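Local coordinates for protein PA1221 (Pseudomonas aeruginosa, PDB 4DG8) that binds adenosine monophosphate through a domain of the AMP-binding (ANL) family and also carries a phosphopantetheine attachment domain, at residues C319-T324 against Q409-F414; N307-T312 against T400-R405. All coordinates share one frame; numbering follows the deposited sequence.

Interaction 1: C319-T324 against Q409-F414; sequences CCHVVT and QGRLRF. With AMP (adenosine monophosphate), chain B.
Cys319 and Leu412 form one of two buried, packed patches in this contact: SG of Cys319 lies 3.8 Å from CD1 of Leu412. Leu412 CG is anti to its carbonyl carbon (chi1 -74°), which brings a methyl of the branched tip to the sulfur although the CB itself is turned to one side. Both side chains also rest on Val344, and Leu412 on Leu346, so a small, weakly polar thiol and a leucine suit a site walled by aliphatic groups. Two sheets of the AMP-binding domain face each other here. Strand 319-322 runs beside 304-309 in a mixed sheet, while 412-416 is the second arm of a beta hairpin with 393-406; side chains alone bridge the 8.2 Å between the CA atoms of Cys319 and Leu412. On the hairpin arm Phe414 turns to the ligand, and C2 of adenosine monophosphate sits 3.6 Å above the centre of its ring. The second patch is His321 on Arg411, whose chain bends at chi3 (-61°). His321 CE1 meets Arg411 CD at 3.7 Å and NH1 at 3.6 Å, ring and guanidinium planes 88° apart. Their polar bonds go outward: Asp327 receives both His321 NE2 and Arg411 NH1, and Asp407 pairs with Arg411 NE. Thr324 and Gln409 mark the looser, exposed side, where the Gln409 amide passes over one guanidinium face, away from its centre.

Interaction 2: N307-T312 against T400-R405; sequences NGYGPT and TGDRAR. With AMP (adenosine monophosphate), chain B.
Tyr309 reaches from the end of strand 304-309 to Asp402 on strand 393-406, passing adenosine monophosphate on the way. Its CB lies 3.8 Å from N6 of the ligand. CG stands roughly anti to the backbone N (chi1 150°), and the ring runs on past the base with an edge turned to it, CD1 being 3.8 Å from the ligand's C5. CE1 already approaches Asp402 OD2. At the tip, OH gives a hydrogen bond of 2.6 Å to that same OD2, arriving on the anti side of the carboxylate and 16° out of its plane, while the methyl CG2 of Thr400 packs against the hydroxyl oxygen.

That methyl also meets Pro311 CG at 3.8 Å, the two side chains crossing at about a right angle. With chi1 of Thr400 at 57°, OG1 is turned to its own bonds while CG2, anti to the carbonyl carbon, faces Tyr309 and Pro311. OG1 accepts from Asp402 N in an ST turn (3.0 Å) and bonds to the carbonyl of Ile363. A threonine thus serves both the turn and the apolar contact. Gly310 fits the extended backbone next to Tyr309, since a CB there would collide with the preceding carbonyl oxygen.

Around the ligand, Gly308 O and Asn307 OD1 both accept from N6, the carbonyl at 2.9 Å, and Thr312 OG1 donates to phosphate oxygen O3P. Asp402 OD1 takes ribose O2' at 2.8 Å; O3' is modelled very close to OD2, at a length open to doubt. Tyr309 OH on OD2, Arg417 on OD1 and the ST turn at Asp402 N are consistent with a carboxylate whose rotation is restrained by protein partners as well as by the ribose.

Both contacts are buried and join the same two sheets: strands 304-309 and 319-322 are neighbours in one, 393-406 and 412-416 in the other. The backbone bonds those pairs, with probable hydrogen bonds from Tyr309 N to Cys319 O and from Arg413 N to Arg405 O. The centres of the two interactions lie 11 Å apart, interaction 2 being the nearer to the middle of the chain. Its polar groups are shared between the nucleotide and one another. Interaction 1 reaches the ligand through Phe414 by packing alone, and its charges are turned instead to aspartates of the protein near the outer turn. Phe414 also packs against Asp402, tying the two contacts together beside the ligand.

Interaction 1: C319-T324 against Q409-F414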
loop_
_atom_site.group_PDB
_atom_site.type_symbol
_atom_site.label_atom_id
_atom_site.label_comp_id
_atom_site.label_asym_id
_atom_site.label_seq_id
_atom_site.Cartn_x
_atom_site.Cartn_y
_atom_site.Cartn_z
ATOM N N CYS A 319 8.909 -9.240 -4.682
ATOM C CA CYS A 319 9.551 -9.454 -5.976
ATOM C C CYS A 319 9.135 -8.400 -7.002
ATOM O O CYS A 319 8.012 -7.902 -6.971
ATOM C CB CYS A 319 9.207 -10.838 -6.524
ATOM S SG CYS A 319 9.593 -12.203 -5.419
ATOM N N CYS A 320 10.049 -8.062 -7.908
ATOM C CA CYS A 320 9.696 -7.281 -9.088
ATOM C C CYS A 320 10.255 -7.932 -10.330
ATOM O O CYS A 320 11.239 -8.679 -10.269
ATOM C CB CYS A 320 10.218 -5.853 -9.007
ATOM S SG CYS A 320 9.474 -4.902 -7.701
ATOM N N HIS A 321 9.611 -7.643 -11.455
ATOM C CA HIS A 321 10.055 -8.155 -12.749
ATOM C C HIS A 321 9.967 -7.050 -13.805
ATOM O O HIS A 321 8.912 -6.463 -14.010
ATOM C CB HIS A 321 9.208 -9.368 -13.163
ATOM C CG HIS A 321 9.565 -9.928 -14.503
ATOM N ND1 HIS A 321 10.789 -10.506 -14.766
ATOM C CD2 HIS A 321 8.858 -9.994 -15.659
ATOM C CE1 HIS A 321 10.826 -10.892 -16.028
ATOM N NE2 HIS A 321 9.667 -10.594 -16.590
ATOM N N VAL A 322 11.078 -6.756 -14.467
ATOM C CA VAL A 322 11.031 -5.811 -15.566
ATOM C C VAL A 322 10.477 -6.553 -16.782
ATOM O O VAL A 322 11.031 -7.564 -17.213
ATOM C CB VAL A 322 12.416 -5.201 -15.849
ATOM C CG1 VAL A 322 12.417 -4.486 -17.188
ATOM C CG2 VAL A 322 12.812 -4.243 -14.721
ATOM N N VAL A 323 9.355 -6.071 -17.308
ATOM C CA VAL A 323 8.653 -6.792 -18.361
ATOM C C VAL A 323 9.418 -6.793 -19.675
ATOM O O VAL A 323 9.830 -5.736 -20.140
ATOM C CB VAL A 323 7.241 -6.219 -18.600
ATOM C CG1 VAL A 323 6.591 -6.935 -19.807
ATOM C CG2 VAL A 323 6.398 -6.369 -17.351
ATOM N N THR A 324 9.621 -7.970 -20.269
ATOM C CA THR A 324 10.303 -8.028 -21.557
ATOM C C THR A 324 9.386 -8.286 -22.738
ATOM O O THR A 324 8.202 -8.608 -22.593
ATOM C CB THR A 324 11.370 -9.151 -21.626
ATOM O OG1 THR A 324 10.752 -10.427 -21.374
ATOM C CG2 THR A 324 12.492 -8.895 -20.645
ATOM N N GLN A 409 13.573 -19.984 -16.080
ATOM C CA GLN A 409 14.571 -18.941 -15.824
ATOM C C GLN A 409 14.780 -18.617 -14.346
ATOM O O GLN A 409 15.485 -17.665 -14.008
ATOM C CB GLN A 409 14.233 -17.658 -16.580
ATOM C CG GLN A 409 14.368 -17.781 -18.075
ATOM C CD GLN A 409 13.950 -16.519 -18.790
ATOM O OE1 GLN A 409 14.552 -15.459 -18.612
ATOM N NE2 GLN A 409 12.900 -16.621 -19.598
ATOM N N GLY A 410 14.145 -19.378 -13.463
ATOM C CA GLY A 410 14.242 -19.079 -12.043
ATOM C C GLY A 410 13.480 -17.820 -11.656
ATOM O O GLY A 410 13.770 -17.198 -10.632
ATOM N N ARG A 411 12.513 -17.432 -12.487
ATOM C CA ARG A 411 11.622 -16.320 -12.155
ATOM C C ARG A 411 10.356 -16.875 -11.519
ATOM O O ARG A 411 9.904 -17.963 -11.873
ATOM C CB ARG A 411 11.249 -15.517 -13.406
ATOM C CG ARG A 411 12.419 -15.057 -14.240
ATOM C CD ARG A 411 11.936 -14.372 -15.518
ATOM N NE ARG A 411 11.140 -15.257 -16.376
ATOM C CZ ARG A 411 10.750 -14.938 -17.612
ATOM N NH1 ARG A 411 11.091 -13.766 -18.138
ATOM N NH2 ARG A 411 10.031 -15.792 -18.327
ATOM N N LEU A 412 9.780 -16.141 -10.573
ATOM C CA LEU A 412 8.531 -16.584 -9.965
ATOM C C LEU A 412 7.310 -16.236 -10.817
ATOM O O LEU A 412 7.225 -15.161 -11.415
ATOM C CB LEU A 412 8.376 -16.039 -8.542
ATOM C CG LEU A 412 9.256 -16.715 -7.484
ATOM C CD1 LEU A 412 9.256 -15.903 -6.201
ATOM C CD2 LEU A 412 8.806 -18.147 -7.214
ATOM N N ARG A 413 6.378 -17.180 -10.867
ATOM C CA ARG A 413 5.136 -17.040 -11.608
ATOM C C ARG A 413 3.980 -17.180 -10.608
ATOM O O ARG A 413 3.785 -18.250 -10.019
ATOM C CB ARG A 413 5.078 -18.128 -12.676
ATOM C CG ARG A 413 6.365 -18.189 -13.510
ATOM C CD ARG A 413 6.536 -16.921 -14.366
ATOM N NE ARG A 413 5.558 -16.931 -15.442
ATOM C CZ ARG A 413 5.792 -17.382 -16.674
ATOM N NH1 ARG A 413 6.995 -17.839 -17.025
ATOM N NH2 ARG A 413 4.815 -17.372 -17.559
ATOM N N PHE A 414 3.235 -16.095 -10.401
ATOM C CA PHE A 414 2.189 -16.064 -9.380
ATOM C C PHE A 414 1.003 -16.968 -9.735
ATOM O O PHE A 414 0.477 -16.931 -10.851
ATOM C CB PHE A 414 1.717 -14.633 -9.154
ATOM C CG PHE A 414 0.702 -14.491 -8.060
ATOM C CD1 PHE A 414 1.101 -14.207 -6.757
ATOM C CD2 PHE A 414 -0.652 -14.629 -8.334
ATOM C CE1 PHE A 414 0.168 -14.069 -5.745
ATOM C CE2 PHE A 414 -1.592 -14.487 -7.327
ATOM C CZ PHE A 414 -1.184 -14.212 -6.028
HETATM P P AMP B . -1.185 -5.628 -0.038
HETATM O O1P AMP B . -2.434 -4.831 0.274
HETATM O O2P AMP B . -0.062 -4.947 -0.810
HETATM O O3P AMP B . -0.672 -6.162 1.286
HETATM O "O5'" AMP B . -1.586 -6.976 -0.777
HETATM C "C5'" AMP B . -0.636 -8.008 -0.955
HETATM C "C4'" AMP B . -1.210 -9.164 -1.728
HETATM O "O4'" AMP B . -1.709 -8.705 -3.012
HETATM C "C3'" AMP B . -0.231 -10.269 -2.081
HETATM O "O3'" AMP B . -0.001 -11.165 -1.000
HETATM C "C2'" AMP B . -0.885 -10.917 -3.293
HETATM O "O2'" AMP B . -1.942 -11.778 -2.886
HETATM C "C1'" AMP B . -1.493 -9.700 -3.997
HETATM N N9 AMP B . -0.588 -9.148 -5.032
HETATM C C8 AMP B . 0.180 -8.044 -4.873
HETATM N N7 AMP B . 0.905 -7.775 -5.986
HETATM C C5 AMP B . 0.624 -8.722 -6.895
HETATM C C6 AMP B . 1.052 -9.029 -8.287
HETATM N N6 AMP B . 1.946 -8.255 -8.928
HETATM N N1 AMP B . 0.512 -10.112 -8.897
HETATM C C2 AMP B . -0.388 -10.885 -8.253
HETATM N N3 AMP B . -0.820 -10.662 -6.995
HETATM C C4 AMP B . -0.367 -9.618 -6.266
#

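Interaction 2: N307-T312 against T400-R405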
loop_
_atom_site.group_PDB
_atom_site.type_symbol
_atom_site.label_atom_id
_atom_site.label_comp_id
_atom_site.label_asym_id
_atom_site.label_seq_id
_atom_site.Cartn_x
_atom_site.Cartn_y
_atom_site.Cartn_z
ATOM N N ASN A 307 6.425 -5.336 -13.056
ATOM C CA ASN A 307 5.382 -6.012 -12.296
ATOM C C ASN A 307 5.926 -6.124 -10.869
ATOM O O ASN A 307 6.891 -6.836 -10.634
ATOM C CB ASN A 307 5.107 -7.408 -12.890
ATOM C CG ASN A 307 3.957 -8.147 -12.197
ATOM O OD1 ASN A 307 3.282 -7.601 -11.324
ATOM N ND2 ASN A 307 3.714 -9.402 -12.615
ATOM N N GLY A 308 5.375 -5.334 -9.945
ATOM C CA GLY A 308 5.729 -5.474 -8.541
ATOM C C GLY A 308 4.761 -6.353 -7.767
ATOM O O GLY A 308 3.543 -6.152 -7.836
ATOM N N TYR A 309 5.303 -7.219 -6.916
ATOM C CA TYR A 309 4.489 -8.123 -6.108
ATOM C C TYR A 309 4.987 -8.050 -4.675
ATOM O O TYR A 309 6.195 -8.024 -4.443
ATOM C CB TYR A 309 4.619 -9.578 -6.584
ATOM C CG TYR A 309 4.431 -10.539 -5.423
ATOM C CD1 TYR A 309 3.160 -10.917 -5.018
ATOM C CD2 TYR A 309 5.525 -11.022 -4.693
ATOM C CE1 TYR A 309 2.970 -11.767 -3.953
ATOM C CE2 TYR A 309 5.345 -11.873 -3.615
ATOM C CZ TYR A 309 4.051 -12.239 -3.248
ATOM O OH TYR A 309 3.820 -13.075 -2.173
ATOM N N GLY A 310 4.073 -7.993 -3.715
ATOM C CA GLY A 310 4.461 -8.233 -2.337
ATOM C C GLY A 310 3.352 -7.914 -1.361
ATOM O O GLY A 310 2.451 -7.126 -1.678
ATOM N N PRO A 311 3.415 -8.501 -0.154
ATOM C CA PRO A 311 2.416 -8.073 0.828
ATOM C C PRO A 311 2.935 -6.943 1.716
ATOM O O PRO A 311 4.130 -6.647 1.727
ATOM C CB PRO A 311 2.177 -9.349 1.643
ATOM C CG PRO A 311 3.532 -10.050 1.615
ATOM C CD PRO A 311 4.189 -9.672 0.299
ATOM N N THR A 312 2.050 -6.380 2.524
ATOM C CA THR A 312 2.390 -5.228 3.361
ATOM C C THR A 312 3.385 -5.602 4.476
ATOM O O THR A 312 4.242 -4.798 4.856
ATOM C CB THR A 312 1.093 -4.597 3.943
ATOM O OG1 THR A 312 0.234 -4.193 2.863
ATOM C CG2 THR A 312 1.395 -3.397 4.855
ATOM N N THR A 400 3.707 -15.829 3.132
ATOM C CA THR A 400 2.786 -14.878 2.523
ATOM C C THR A 400 1.353 -15.388 2.338
ATOM O O THR A 400 0.409 -14.588 2.237
ATOM C CB THR A 400 3.288 -14.449 1.129
ATOM O OG1 THR A 400 3.450 -15.619 0.328
ATOM C CG2 THR A 400 4.620 -13.695 1.214
ATOM N N GLY A 401 1.204 -16.706 2.256
ATOM C CA GLY A 401 -0.049 -17.302 1.813
ATOM C C GLY A 401 -0.238 -17.199 0.298
ATOM O O GLY A 401 -1.292 -17.552 -0.242
ATOM N N ASP A 402 0.778 -16.704 -0.401
ATOM C CA ASP A 402 0.729 -16.666 -1.860
ATOM C C ASP A 402 1.374 -17.922 -2.472
ATOM O O ASP A 402 2.434 -18.379 -2.036
ATOM C CB ASP A 402 1.393 -15.392 -2.403
ATOM C CG ASP A 402 0.614 -14.139 -2.062
ATOM O OD1 ASP A 402 -0.634 -14.141 -2.189
ATOM O OD2 ASP A 402 1.250 -13.143 -1.674
ATOM N N ARG A 403 0.717 -18.479 -3.479
ATOM C CA ARG A 403 1.222 -19.661 -4.165
ATOM C C ARG A 403 1.738 -19.266 -5.539
ATOM O O ARG A 403 1.086 -18.500 -6.277
ATOM C CB ARG A 403 0.139 -20.739 -4.296
ATOM C CG ARG A 403 -0.380 -21.290 -2.965
ATOM C CD ARG A 403 -0.867 -22.726 -3.106
ATOM N NE ARG A 403 0.244 -23.649 -3.335
ATOM C CZ ARG A 403 0.106 -24.902 -3.763
ATOM N NH1 ARG A 403 -1.102 -25.388 -4.017
ATOM N NH2 ARG A 403 1.176 -25.671 -3.942
ATOM N N ALA A 404 2.921 -19.781 -5.858
ATOM C CA ALA A 404 3.563 -19.537 -7.141
ATOM C C ALA A 404 4.406 -20.742 -7.565
ATOM O O ALA A 404 4.425 -21.772 -6.877
ATOM C CB ALA A 404 4.414 -18.277 -7.077
ATOM N N ARG A 405 5.091 -20.596 -8.701
ATOM C CA ARG A 405 5.986 -21.608 -9.249
ATOM C C ARG A 405 7.117 -20.876 -9.954
ATOM O O ARG A 405 6.936 -19.741 -10.409
ATOM C CB ARG A 405 5.262 -22.468 -10.286
ATOM C CG ARG A 405 5.017 -21.694 -11.584
ATOM C CD ARG A 405 4.513 -22.534 -12.739
ATOM N NE ARG A 405 4.044 -21.661 -13.814
ATOM C CZ ARG A 405 4.775 -21.276 -14.860
ATOM N NH1 ARG A 405 6.026 -21.707 -15.006
ATOM N NH2 ARG A 405 4.250 -20.455 -15.767
HETATM P P AMP B . -1.185 -5.628 -0.038
HETATM O O1P AMP B . -2.434 -4.831 0.274
HETATM O O2P AMP B . -0.062 -4.947 -0.810
HETATM O O3P AMP B . -0.672 -6.162 1.286
HETATM O "O5'" AMP B . -1.586 -6.976 -0.777
HETATM C "C5'" AMP B . -0.636 -8.008 -0.955
HETATM C "C4'" AMP B . -1.210 -9.164 -1.728
HETATM O "O4'" AMP B . -1.709 -8.705 -3.012
HETATM C "C3'" AMP B . -0.231 -10.269 -2.081
HETATM O "O3'" AMP B . -0.001 -11.165 -1.000
HETATM C "C2'" AMP B . -0.885 -10.917 -3.293
HETATM O "O2'" AMP B . -1.942 -11.778 -2.886
HETATM C "C1'" AMP B . -1.493 -9.700 -3.997
HETATM N N9 AMP B . -0.588 -9.148 -5.032
HETATM C C8 AMP B . 0.180 -8.044 -4.873
HETATM N N7 AMP B . 0.905 -7.775 -5.986
HETATM C C5 AMP B . 0.624 -8.722 -6.895
HETATM C C6 AMP B . 1.052 -9.029 -8.287
HETATM N N6 AMP B . 1.946 -8.255 -8.928
HETATM N N1 AMP B . 0.512 -10.112 -8.897
HETATM C C2 AMP B . -0.388 -10.885 -8.253
HETATM N N3 AMP B . -0.820 -10.662 -6.995
HETATM C C4 AMP B . -0.367 -9.618 -6.266
#